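Local coordinates for protein dTDP-4-dehydrorhamnose reductase (PDB 2GGS) that probably reduces dTDP-4-dehydrorhamnose to dTDP-rhamnose, and binds NADPH in a Rossmann-type fold, at residues R89-A94 with S100-I105; P124-Y129 with S133-E138; T139-L142 with L147-R150. One frame throughout, in Å; residues are numbered along the deposited sequence.

Interaction 1 (R89-A94 with S100-I105); sequences RHIVRA and SYIVHI. With NDP (NADPH dihydro-nicotinamide-adenine-dinucleotide phosphate), chain C.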
loop_
_atom_site.group_PDB
_atom_site.type_symbol
_atom_site.label_atom_id
_atom_site.label_comp_id
_atom_site.label_asym_id
_atom_site.label_seq_id
_atom_site.Cartn_x
_atom_site.Cartn_y
_atom_site.Cartn_z
ATOM N N ARG A 89 12.820 1.984 10.838
ATOM C CA ARG A 89 14.119 1.723 11.443
ATOM C C ARG A 89 13.941 0.912 12.742
ATOM O O ARG A 89 14.693 -0.044 13.052
ATOM C CB ARG A 89 14.866 3.024 11.727
ATOM C CG ARG A 89 16.276 2.704 12.250
ATOM C CD ARG A 89 17.187 3.927 12.286
ATOM N NE ARG A 89 17.086 4.654 13.543
ATOM C CZ ARG A 89 17.799 4.393 14.631
ATOM N NH1 ARG A 89 18.666 3.379 14.656
ATOM N NH2 ARG A 89 17.614 5.136 15.712
ATOM N N HIS A 90 12.928 1.279 13.494
ATOM C CA HIS A 90 12.705 0.646 14.775
ATOM C C HIS A 90 12.037 -0.728 14.658
ATOM O O HIS A 90 12.309 -1.617 15.429
ATOM C CB HIS A 90 11.939 1.624 15.670
ATOM C CG HIS A 90 12.743 2.839 15.991
ATOM N ND1 HIS A 90 13.688 2.834 16.995
ATOM C CD2 HIS A 90 12.794 4.072 15.429
ATOM C CE1 HIS A 90 14.266 4.024 17.057
ATOM N NE2 HIS A 90 13.761 4.789 16.110
ATOM N N ILE A 91 11.172 -0.902 13.668
ATOM C CA ILE A 91 10.647 -2.211 13.375
ATOM C C ILE A 91 11.772 -3.190 12.999
ATOM O O ILE A 91 11.843 -4.289 13.514
ATOM C CB ILE A 91 9.608 -2.121 12.228
ATOM C CG1 ILE A 91 8.366 -1.373 12.728
ATOM C CG2 ILE A 91 9.251 -3.526 11.750
ATOM C CD1 ILE A 91 7.342 -1.096 11.581
ATOM N N VAL A 92 12.669 -2.752 12.131
ATOM C CA VAL A 92 13.820 -3.578 11.732
ATOM C C VAL A 92 14.721 -3.917 12.946
ATOM O O VAL A 92 15.101 -5.076 13.126
ATOM C CB VAL A 92 14.608 -2.914 10.613
ATOM C CG1 VAL A 92 15.933 -3.637 10.382
ATOM C CG2 VAL A 92 13.735 -2.920 9.333
ATOM N N ARG A 93 15.009 -2.907 13.780
ATOM C CA ARG A 93 15.894 -3.120 14.927
ATOM C C ARG A 93 15.348 -4.156 15.920
ATOM O O ARG A 93 16.027 -5.142 16.255
ATOM C CB ARG A 93 16.195 -1.807 15.643
ATOM C CG ARG A 93 17.297 -1.997 16.662
ATOM C CD ARG A 93 17.861 -0.677 17.069
ATOM N NE ARG A 93 16.896 0.129 17.800
ATOM C CZ ARG A 93 17.226 1.254 18.432
ATOM N NH1 ARG A 93 18.485 1.664 18.409
ATOM N NH2 ARG A 93 16.326 1.962 19.096
ATOM N N ALA A 94 14.122 -3.930 16.379
ATOM C CA ALA A 94 13.422 -4.886 17.251
ATOM C C ALA A 94 13.199 -6.247 16.622
ATOM O O ALA A 94 13.390 -7.287 17.286
ATOM C CB ALA A 94 12.112 -4.287 17.717
ATOM N N SER A 100 13.026 -11.948 13.401
ATOM C CA SER A 100 11.757 -11.978 12.668
ATOM C C SER A 100 11.960 -11.858 11.157
ATOM O O SER A 100 12.942 -11.273 10.693
ATOM C CB SER A 100 10.867 -10.819 13.077
ATOM O OG SER A 100 10.307 -11.024 14.349
ATOM N N TYR A 101 11.017 -12.410 10.402
ATOM C CA TYR A 101 10.996 -12.210 8.964
ATOM C C TYR A 101 10.201 -10.909 8.732
ATOM O O TYR A 101 9.040 -10.838 9.075
ATOM C CB TYR A 101 10.347 -13.409 8.274
ATOM C CG TYR A 101 10.058 -13.286 6.794
ATOM C CD1 TYR A 101 10.998 -12.763 5.913
ATOM C CD2 TYR A 101 8.866 -13.779 6.268
ATOM C CE1 TYR A 101 10.734 -12.672 4.552
ATOM C CE2 TYR A 101 8.600 -13.689 4.900
ATOM C CZ TYR A 101 9.542 -13.155 4.060
ATOM O OH TYR A 101 9.305 -13.052 2.713
ATOM N N ILE A 102 10.856 -9.910 8.152
ATOM C CA ILE A 102 10.246 -8.587 7.996
ATOM C C ILE A 102 9.756 -8.387 6.555
ATOM O O ILE A 102 10.531 -8.545 5.602
ATOM C CB ILE A 102 11.245 -7.508 8.349
ATOM C CG1 ILE A 102 11.613 -7.623 9.847
ATOM C CG2 ILE A 102 10.678 -6.100 7.986
ATOM C CD1 ILE A 102 12.290 -6.447 10.386
ATOM N N VAL A 103 8.472 -8.071 6.403
ATOM C CA VAL A 103 7.875 -7.788 5.079
ATOM C C VAL A 103 7.354 -6.361 5.101
ATOM O O VAL A 103 6.436 -6.047 5.885
ATOM C CB VAL A 103 6.687 -8.765 4.742
ATOM C CG1 VAL A 103 6.066 -8.403 3.368
ATOM C CG2 VAL A 103 7.160 -10.221 4.794
ATOM N N HIS A 104 7.936 -5.487 4.281
ATOM C CA HIS A 104 7.614 -4.079 4.372
ATOM C C HIS A 104 6.860 -3.679 3.090
ATOM O O HIS A 104 7.282 -4.027 1.989
ATOM C CB HIS A 104 8.899 -3.234 4.490
ATOM C CG HIS A 104 8.637 -1.778 4.313
ATOM N ND1 HIS A 104 7.907 -1.055 5.239
ATOM C CD2 HIS A 104 8.917 -0.922 3.297
ATOM C CE1 HIS A 104 7.752 0.178 4.801
ATOM N NE2 HIS A 104 8.375 0.298 3.637
ATOM N N ILE A 105 5.775 -2.927 3.238
ATOM C CA ILE A 105 4.979 -2.557 2.063
ATOM C C ILE A 105 5.361 -1.166 1.587
ATOM O O ILE A 105 5.456 -0.221 2.376
ATOM C CB ILE A 105 3.456 -2.641 2.356
ATOM C CG1 ILE A 105 3.065 -4.004 2.988
ATOM C CG2 ILE A 105 2.666 -2.336 1.044
ATOM C CD1 ILE A 105 3.456 -5.251 2.178
HETATM P PA NDP C . -4.569 2.908 4.921
HETATM O O1A NDP C . -4.525 4.377 4.858
HETATM O O2A NDP C . -5.914 2.333 4.678
HETATM O O5B NDP C . -4.044 2.361 6.307
HETATM C C5B NDP C . -2.992 3.018 6.992
HETATM C C4B NDP C . -2.744 2.193 8.228
HETATM O O4B NDP C . -1.590 2.735 8.876
HETATM C C3B NDP C . -3.916 2.184 9.196
HETATM O O3B NDP C . -4.060 0.887 9.709
HETATM C C2B NDP C . -3.415 3.137 10.289
HETATM O O2B NDP C . -3.993 2.761 11.502
HETATM C C1B NDP C . -1.927 2.819 10.252
HETATM N N9A NDP C . -1.141 3.886 10.879
HETATM C C8A NDP C . -0.934 5.146 10.402
HETATM N N7A NDP C . -0.168 5.824 11.305
HETATM C C5A NDP C . 0.091 4.992 12.328
HETATM C C6A NDP C . 0.806 5.154 13.522
HETATM N N6A NDP C . 1.309 6.374 13.860
HETATM N N1A NDP C . 0.846 4.081 14.370
HETATM C C2A NDP C . 0.243 2.859 14.100
HETATM N N3A NDP C . -0.469 2.716 12.934
HETATM C C4A NDP C . -0.537 3.768 12.086
HETATM O O3 NDP C . -3.417 2.457 3.872
HETATM P PN NDP C . -3.470 1.204 2.844
HETATM O O1N NDP C . -3.974 -0.018 3.429
HETATM O O2N NDP C . -4.102 1.802 1.646
HETATM O O5D NDP C . -1.909 1.088 2.512
HETATM C C5D NDP C . -1.151 -0.015 2.998
HETATM C C4D NDP C . 0.321 0.112 2.627
HETATM O O4D NDP C . 0.420 0.153 1.223
HETATM C C3D NDP C . 0.999 1.379 3.143
HETATM O O3D NDP C . 2.325 0.988 3.381
HETATM C C2D NDP C . 0.942 2.327 1.970
HETATM O O2D NDP C . 1.971 3.297 2.064
HETATM C C1D NDP C . 1.150 1.314 0.818
HETATM N N1N NDP C . 0.620 1.846 -0.443
HETATM C C2N NDP C . -0.648 2.362 -0.436
HETATM C C3N NDP C . -1.299 2.709 -1.611
HETATM C C7N NDP C . -2.685 3.264 -1.535
HETATM O O7N NDP C . -3.252 3.831 -2.693
HETATM N N7N NDP C . -3.351 3.228 -0.384
HETATM C C4N NDP C . -0.612 2.538 -2.954
HETATM C C5N NDP C . 0.795 1.995 -2.863
HETATM C C6N NDP C . 1.332 1.666 -1.612
HETATM P P2B NDP C . -5.255 3.604 12.175
HETATM O O1X NDP C . -5.790 2.623 13.138
HETATM O O2X NDP C . -6.211 3.988 11.098
HETATM O O3X NDP C . -4.726 4.894 12.853
#
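Ile-102 meets Ile-91 and Val-92 with no ring between them; the flat groups of both segments lie off to the sides. The Tyr-101 ring, on the far side of strand 101-107 from the helix, carries Val-103 CG2 on one face, 3.7 Å above the ring plane and offset toward the rim. On the helix, the His-90 ring stacks with Phe-46, and His-90 ND1 is bonded to Glu-50 OE2.

The contact itself rests on one methyl. Ile-102 CD1 comes end-on against the helix backbone, 3.5 Å from Val-92 CA, and lies beside the carbonyl of the preceding residue, with Ile-91 O at 3.8 Å from Ile-102 CD1. Val-92 CG2 approaches the same methyl to 4.0 Å, the two side chains crossing at about a right angle; the CG2 of Ile-91 is a looser neighbour. Ile-102 holds CG1 beside its own backbone N (chi1 -64°) and extends the branch at chi2 (-165°), which carries CD1 up to the helix. No hydrogen bond links the two segments, so the join is van der Waals packing of one methyl on the helix backbone and the Val-92 side chain.

Ile-91 also packs on Leu-49 of helix 46-56, on Ile-61 of strand 60-63 and on Leu-43, an NADPH-binding residue. At the C-terminal end of segment 100-105, CG2 of Ile-105 comes to 3.4 Å from O4D of the nicotinamide ribose. Side chains alternate in facing along the strand, so Ile-102 meets the helix and Ile-105, on the other side, the cofactor. Helix 77-97 lying on parallel strand 101-107, next to strand 60-63, is the helix-on-sheet layering of a Rossmann fold, with NADPH bound at the strand's C-terminal end.

Interaction 2 (P124-Y129 with S133-E138); sequences PNPINY and SKLLGE. With NDP (NADPH dihydro-nicotinamide-adenine-dinucleotide phosphate), chain C.
Leu-135 stands across two prolines, its side chain at about a right angle to each. With CG anti to the backbone N (chi1 174°), its two methyls part: CD1 lies 3.6 Å from Pro-124 CB and CD2 3.6 Å from Pro-126 CD. At the start of helix 129-141 the Tyr-129 ring lies with Ser-133 N above one face, 4.3 Å from the ring plane and over its centre; Ser-133 CB touches Tyr-129 CE2 at 3.7 Å. That N-H is directed to Tyr-129 O (2.8 Å from Ser-133 N, N-H...O angle 167°). Ser-133 OG has partners in Tyr-130 O and Asn-84 ND2.

Lys-134 turns to the cofactor, bent at chi2 and chi3. Its NZ gives a hydrogen bond to O3D of the nicotinamide ribose (2.9 Å) and a weak one to O2D; Ile-105 O is its third partner. A methionine here would probably leave both ribose hydroxyls and Ile-105 O without this donor. Tyr-130 OH also bonds NADPH, and the spacing matches the Tyr-x-x-x-Lys motif of short-chain dehydrogenases. The contact thus mixes apolar packing of the prolines on Leu-135 with a helical backbone bond, while Lys-134 directs its amino group to the cofactor.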
loop_
_atom_site.group_PDB
_atom_site.type_symbol
_atom_site.label_atom_id
_atom_site.label_comp_id
_atom_site.label_asym_id
_atom_site.label_seq_id
_atom_site.Cartn_x
_atom_site.Cartn_y
_atom_site.Cartn_z
ATOM N N PRO A 124 14.451 4.639 -7.848
ATOM C CA PRO A 124 13.467 5.584 -7.292
ATOM C C PRO A 124 13.943 7.016 -7.368
ATOM O O PRO A 124 15.154 7.305 -7.212
ATOM C CB PRO A 124 13.362 5.150 -5.816
ATOM C CG PRO A 124 13.750 3.676 -5.832
ATOM C CD PRO A 124 14.874 3.649 -6.833
ATOM N N ASN A 125 12.990 7.910 -7.626
ATOM C CA ASN A 125 13.252 9.341 -7.719
ATOM C C ASN A 125 11.925 10.060 -7.478
ATOM O O ASN A 125 11.339 10.639 -8.403
ATOM C CB ASN A 125 13.847 9.721 -9.090
ATOM C CG ASN A 125 14.373 11.163 -9.127
ATOM O OD1 ASN A 125 14.774 11.726 -8.111
ATOM N ND2 ASN A 125 14.392 11.747 -10.311
ATOM N N PRO A 126 11.424 10.024 -6.226
ATOM C CA PRO A 126 10.050 10.510 -5.965
ATOM C C PRO A 126 9.889 12.009 -6.200
ATOM O O PRO A 126 10.862 12.794 -5.981
ATOM C CB PRO A 126 9.808 10.193 -4.470
ATOM C CG PRO A 126 11.043 9.493 -3.962
ATOM C CD PRO A 126 12.125 9.535 -5.022
ATOM N N ILE A 127 8.689 12.407 -6.627
ATOM C CA ILE A 127 8.360 13.821 -6.838
ATOM C C ILE A 127 7.340 14.400 -5.846
ATOM O O ILE A 127 6.852 15.529 -6.011
ATOM C CB ILE A 127 7.966 14.105 -8.312
ATOM C CG1 ILE A 127 6.594 13.489 -8.650
ATOM C CG2 ILE A 127 9.083 13.612 -9.235
ATOM C CD1 ILE A 127 6.046 13.864 -10.096
ATOM N N ASN A 128 6.988 13.627 -4.818
ATOM C CA ASN A 128 6.181 14.152 -3.732
ATOM C C ASN A 128 6.706 13.607 -2.413
ATOM O O ASN A 128 7.436 12.591 -2.425
ATOM C CB ASN A 128 4.679 13.855 -3.932
ATOM C CG ASN A 128 4.389 12.375 -4.157
ATOM O OD1 ASN A 128 4.726 11.521 -3.336
ATOM N ND2 ASN A 128 3.751 12.073 -5.282
ATOM N N TYR A 129 6.356 14.262 -1.299
ATOM C CA TYR A 129 6.901 13.850 -0.002
ATOM C C TYR A 129 6.344 12.496 0.503
ATOM O O TYR A 129 7.028 11.783 1.239
ATOM C CB TYR A 129 6.827 14.965 1.068
ATOM C CG TYR A 129 7.803 14.600 2.155
ATOM C CD1 TYR A 129 9.182 14.697 1.921
ATOM C CD2 TYR A 129 7.364 14.032 3.360
ATOM C CE1 TYR A 129 10.114 14.273 2.893
ATOM C CE2 TYR A 129 8.306 13.593 4.334
ATOM C CZ TYR A 129 9.666 13.739 4.082
ATOM O OH TYR A 129 10.595 13.276 5.003
ATOM N N SER A 133 9.169 10.070 1.744
ATOM C CA SER A 133 9.103 9.429 3.069
ATOM C C SER A 133 9.041 7.903 2.952
ATOM O O SER A 133 9.732 7.199 3.691
ATOM C CB SER A 133 7.953 9.976 3.948
ATOM O OG SER A 133 6.693 9.747 3.354
ATOM N N LYS A 134 8.235 7.393 2.003
ATOM C CA LYS A 134 8.177 5.972 1.770
ATOM C C LYS A 134 9.505 5.424 1.273
ATOM O O LYS A 134 9.954 4.370 1.751
ATOM C CB LYS A 134 7.010 5.630 0.831
ATOM C CG LYS A 134 5.611 5.847 1.503
ATOM C CD LYS A 134 5.246 4.821 2.577
ATOM C CE LYS A 134 5.143 3.373 2.042
ATOM N NZ LYS A 134 4.818 2.388 3.108
ATOM N N LEU A 135 10.159 6.139 0.384
ATOM C CA LEU A 135 11.476 5.687 -0.117
ATOM C C LEU A 135 12.485 5.612 1.024
ATOM O O LEU A 135 13.245 4.679 1.091
ATOM C CB LEU A 135 12.013 6.599 -1.203
ATOM C CG LEU A 135 13.435 6.262 -1.657
ATOM C CD1 LEU A 135 13.503 4.829 -2.196
ATOM C CD2 LEU A 135 13.839 7.299 -2.715
ATOM N N LEU A 136 12.470 6.584 1.931
ATOM C CA LEU A 136 13.339 6.514 3.114
ATOM C C LEU A 136 13.010 5.305 3.991
ATOM O O LEU A 136 13.922 4.592 4.410
ATOM C CB LEU A 136 13.324 7.849 3.885
ATOM C CG LEU A 136 13.801 9.037 3.025
ATOM C CD1 LEU A 136 13.722 10.334 3.825
ATOM C CD2 LEU A 136 15.194 8.881 2.369
ATOM N N GLY A 137 11.735 4.987 4.186
ATOM C CA GLY A 137 11.359 3.746 4.846
ATOM C C GLY A 137 11.890 2.506 4.131
ATOM O O GLY A 137 12.375 1.588 4.780
ATOM N N GLU A 138 11.815 2.493 2.796
ATOM C CA GLU A 138 12.411 1.376 2.038
ATOM C C GLU A 138 13.874 1.211 2.367
ATOM O O GLU A 138 14.412 0.085 2.424
ATOM C CB GLU A 138 12.377 1.613 0.516
ATOM C CG GLU A 138 11.097 1.454 -0.124
ATOM C CD GLU A 138 11.253 1.227 -1.614
ATOM O OE1 GLU A 138 10.204 1.132 -2.264
ATOM O OE2 GLU A 138 12.417 1.169 -2.110
HETATM P PA NDP C . -4.569 2.908 4.921
HETATM O O1A NDP C . -4.525 4.377 4.858
HETATM O O2A NDP C . -5.914 2.333 4.678
HETATM O O5B NDP C . -4.044 2.361 6.307
HETATM C C5B NDP C . -2.992 3.018 6.992
HETATM C C4B NDP C . -2.744 2.193 8.228
HETATM O O4B NDP C . -1.590 2.735 8.876
HETATM C C3B NDP C . -3.916 2.184 9.196
HETATM O O3B NDP C . -4.060 0.887 9.709
HETATM C C2B NDP C . -3.415 3.137 10.289
HETATM O O2B NDP C . -3.993 2.761 11.502
HETATM C C1B NDP C . -1.927 2.819 10.252
HETATM N N9A NDP C . -1.141 3.886 10.879
HETATM C C8A NDP C . -0.934 5.146 10.402
HETATM N N7A NDP C . -0.168 5.824 11.305
HETATM C C5A NDP C . 0.091 4.992 12.328
HETATM C C6A NDP C . 0.806 5.154 13.522
HETATM N N6A NDP C . 1.309 6.374 13.860
HETATM N N1A NDP C . 0.846 4.081 14.370
HETATM C C2A NDP C . 0.243 2.859 14.100
HETATM N N3A NDP C . -0.469 2.716 12.934
HETATM C C4A NDP C . -0.537 3.768 12.086
HETATM O O3 NDP C . -3.417 2.457 3.872
HETATM P PN NDP C . -3.470 1.204 2.844
HETATM O O1N NDP C . -3.974 -0.018 3.429
HETATM O O2N NDP C . -4.102 1.802 1.646
HETATM O O5D NDP C . -1.909 1.088 2.512
HETATM C C5D NDP C . -1.151 -0.015 2.998
HETATM C C4D NDP C . 0.321 0.112 2.627
HETATM O O4D NDP C . 0.420 0.153 1.223
HETATM C C3D NDP C . 0.999 1.379 3.143
HETATM O O3D NDP C . 2.325 0.988 3.381
HETATM C C2D NDP C . 0.942 2.327 1.970
HETATM O O2D NDP C . 1.971 3.297 2.064
HETATM C C1D NDP C . 1.150 1.314 0.818
HETATM N N1N NDP C . 0.620 1.846 -0.443
HETATM C C2N NDP C . -0.648 2.362 -0.436
HETATM C C3N NDP C . -1.299 2.709 -1.611
HETATM C C7N NDP C . -2.685 3.264 -1.535
HETATM O O7N NDP C . -3.252 3.831 -2.693
HETATM N N7N NDP C . -3.351 3.228 -0.384
HETATM C C4N NDP C . -0.612 2.538 -2.954
HETATM C C5N NDP C . 0.795 1.995 -2.863
HETATM C C6N NDP C . 1.332 1.666 -1.612
HETATM P P2B NDP C . -5.255 3.604 12.175
HETATM O O1X NDP C . -5.790 2.623 13.138
HETATM O O2X NDP C . -6.211 3.988 11.098
HETATM O O3X NDP C . -4.726 4.894 12.853
#

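Interaction 3 (T139-L142 with L147-R150); sequences TFAL and LIIR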
loop_
_atom_site.group_PDB
_atom_site.type_symbol
_atom_site.label_atom_id
_atom_site.label_comp_id
_atom_site.label_asym_id
_atom_site.label_seq_id
_atom_site.Cartn_x
_atom_site.Cartn_y
_atom_site.Cartn_z
ATOM N N THR A 139 14.541 2.340 2.527
ATOM C CA THR A 139 15.974 2.356 2.749
ATOM C C THR A 139 16.266 1.754 4.115
ATOM O O THR A 139 17.165 0.905 4.260
ATOM C CB THR A 139 16.520 3.775 2.562
ATOM O OG1 THR A 139 16.124 4.254 1.255
ATOM C CG2 THR A 139 18.051 3.823 2.690
ATOM N N PHE A 140 15.487 2.129 5.130
ATOM C CA PHE A 140 15.674 1.467 6.424
ATOM C C PHE A 140 15.360 -0.029 6.373
ATOM O O PHE A 140 15.959 -0.804 7.119
ATOM C CB PHE A 140 14.773 2.085 7.502
ATOM C CG PHE A 140 15.166 3.476 7.944
ATOM C CD1 PHE A 140 16.436 3.763 8.461
ATOM C CD2 PHE A 140 14.215 4.508 7.877
ATOM C CE1 PHE A 140 16.727 5.073 8.931
ATOM C CE2 PHE A 140 14.482 5.840 8.339
ATOM C CZ PHE A 140 15.760 6.108 8.858
ATOM N N ALA A 141 14.395 -0.414 5.533
ATOM C CA ALA A 141 13.895 -1.799 5.434
ATOM C C ALA A 141 14.831 -2.731 4.657
ATOM O O ALA A 141 14.709 -3.956 4.772
ATOM C CB ALA A 141 12.525 -1.825 4.833
ATOM N N LEU A 142 15.768 -2.151 3.908
ATOM C CA LEU A 142 16.699 -2.933 3.070
ATOM C C LEU A 142 17.597 -3.796 3.931
ATOM O O LEU A 142 18.451 -3.269 4.623
ATOM C CB LEU A 142 17.541 -2.014 2.163
ATOM C CG LEU A 142 16.841 -1.607 0.874
ATOM C CD1 LEU A 142 17.407 -0.299 0.266
ATOM C CD2 LEU A 142 16.926 -2.760 -0.136
ATOM N N LEU A 147 11.909 -8.470 2.998
ATOM C CA LEU A 147 11.244 -8.348 1.687
ATOM C C LEU A 147 10.516 -6.995 1.646
ATOM O O LEU A 147 9.754 -6.690 2.568
ATOM C CB LEU A 147 10.192 -9.452 1.530
ATOM C CG LEU A 147 9.460 -9.467 0.194
ATOM C CD1 LEU A 147 10.469 -9.677 -0.965
ATOM C CD2 LEU A 147 8.364 -10.529 0.230
ATOM N N ILE A 148 10.750 -6.229 0.576
ATOM C CA ILE A 148 10.027 -4.973 0.303
ATOM C C ILE A 148 9.081 -5.318 -0.847
ATOM O O ILE A 148 9.515 -5.801 -1.909
ATOM C CB ILE A 148 10.952 -3.809 -0.116
ATOM C CG1 ILE A 148 11.778 -3.312 1.087
ATOM C CG2 ILE A 148 10.142 -2.655 -0.742
ATOM C CD1 ILE A 148 13.033 -2.561 0.684
ATOM N N ILE A 149 7.794 -5.070 -0.624
ATOM C CA ILE A 149 6.787 -5.272 -1.670
ATOM C C ILE A 149 6.298 -3.908 -2.123
ATOM O O ILE A 149 5.669 -3.206 -1.338
ATOM C CB ILE A 149 5.593 -6.108 -1.154
ATOM C CG1 ILE A 149 6.011 -7.495 -0.628
ATOM C CG2 ILE A 149 4.554 -6.240 -2.270
ATOM C CD1 ILE A 149 4.829 -8.319 -0.128
ATOM N N ARG A 150 6.589 -3.520 -3.376
ATOM C CA ARG A 150 6.061 -2.235 -3.863
ATOM C C ARG A 150 4.720 -2.511 -4.540
ATOM O O ARG A 150 4.579 -3.455 -5.308
ATOM C CB ARG A 150 6.979 -1.574 -4.867
ATOM C CG ARG A 150 8.386 -1.285 -4.342
ATOM C CD ARG A 150 9.048 -0.173 -5.184
ATOM N NE ARG A 150 10.412 0.147 -4.757
ATOM C CZ ARG A 150 11.509 -0.212 -5.433
ATOM N NH1 ARG A 150 11.416 -0.928 -6.567
ATOM N NH2 ARG A 150 12.702 0.135 -4.974
#
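Ile-148 receives both side chains that reach it from the end of helix 129-141. Its CG1 lies 4.1 Å from Ala-141 CB, a broadside contact on the branch, while its terminal CD1 meets Leu-142 CG at 3.9 Å and Leu-142 CD2 at 4.0 Å. The Leu-142 and Ile-148 side chains run obliquely to one another. CG1 of Ile-148 sits beside its backbone N (chi1 -71°), an orientation that brings the longer branch out toward the helix. Leu-142 sets off away from the strand, yet its branched end comes back to Ile-148 CD1 at the exposed margin of the contact, whereas Ala-141 is buried.

The next shell is the end of the helix. Leu-142 is the first residue to leave helical backbone angles, and its N keeps a weak bond to Thr-139 O (3.4 Å). Ala-141 O is hydrogen-bonded to Ser-146 OG and Phe-140 O to Gln-143 NE2, two bonds that tie the helix end to the turn leading into strand 147-151.

Farther out, backbone bonds fix the strand between two neighbours: Ile-148 pairs with Gly-203 and Ile-205 at strand 203-206, Leu-147 and Ile-149 with strand 101-107. On the helix side, Ala-141 and Phe-140 both touch Val-88 of helix 77-97, which sets helix 129-141 alongside helix 77-97, within the beta-alpha-beta unit of strand 101-107, helix 129-141 and strand 147-151.

How the interactions relate
Interactions 1 and 3 share the central sheet, their centres 9 Å apart: strands 101-107 and 147-151 are neighbours, joined by probable hydrogen bonds such as His-104 N to Leu-147 O (2.8 Å). Interactions 2 and 3 share helix 129-141, their centres 12 Å apart, and a salt bridge from Glu-138 OE1 to Arg-150 NE (2.7 Å) ties that helix to the strand. Interactions 1 and 2 meet at the cofactor: Ile-105 O lies 2.8 Å from Lys-134 NZ, a probable hydrogen bond that would help position the lysine at the ribose. Interaction 3 stands back, the Ile-148 side chain about 10 Å from NADPH.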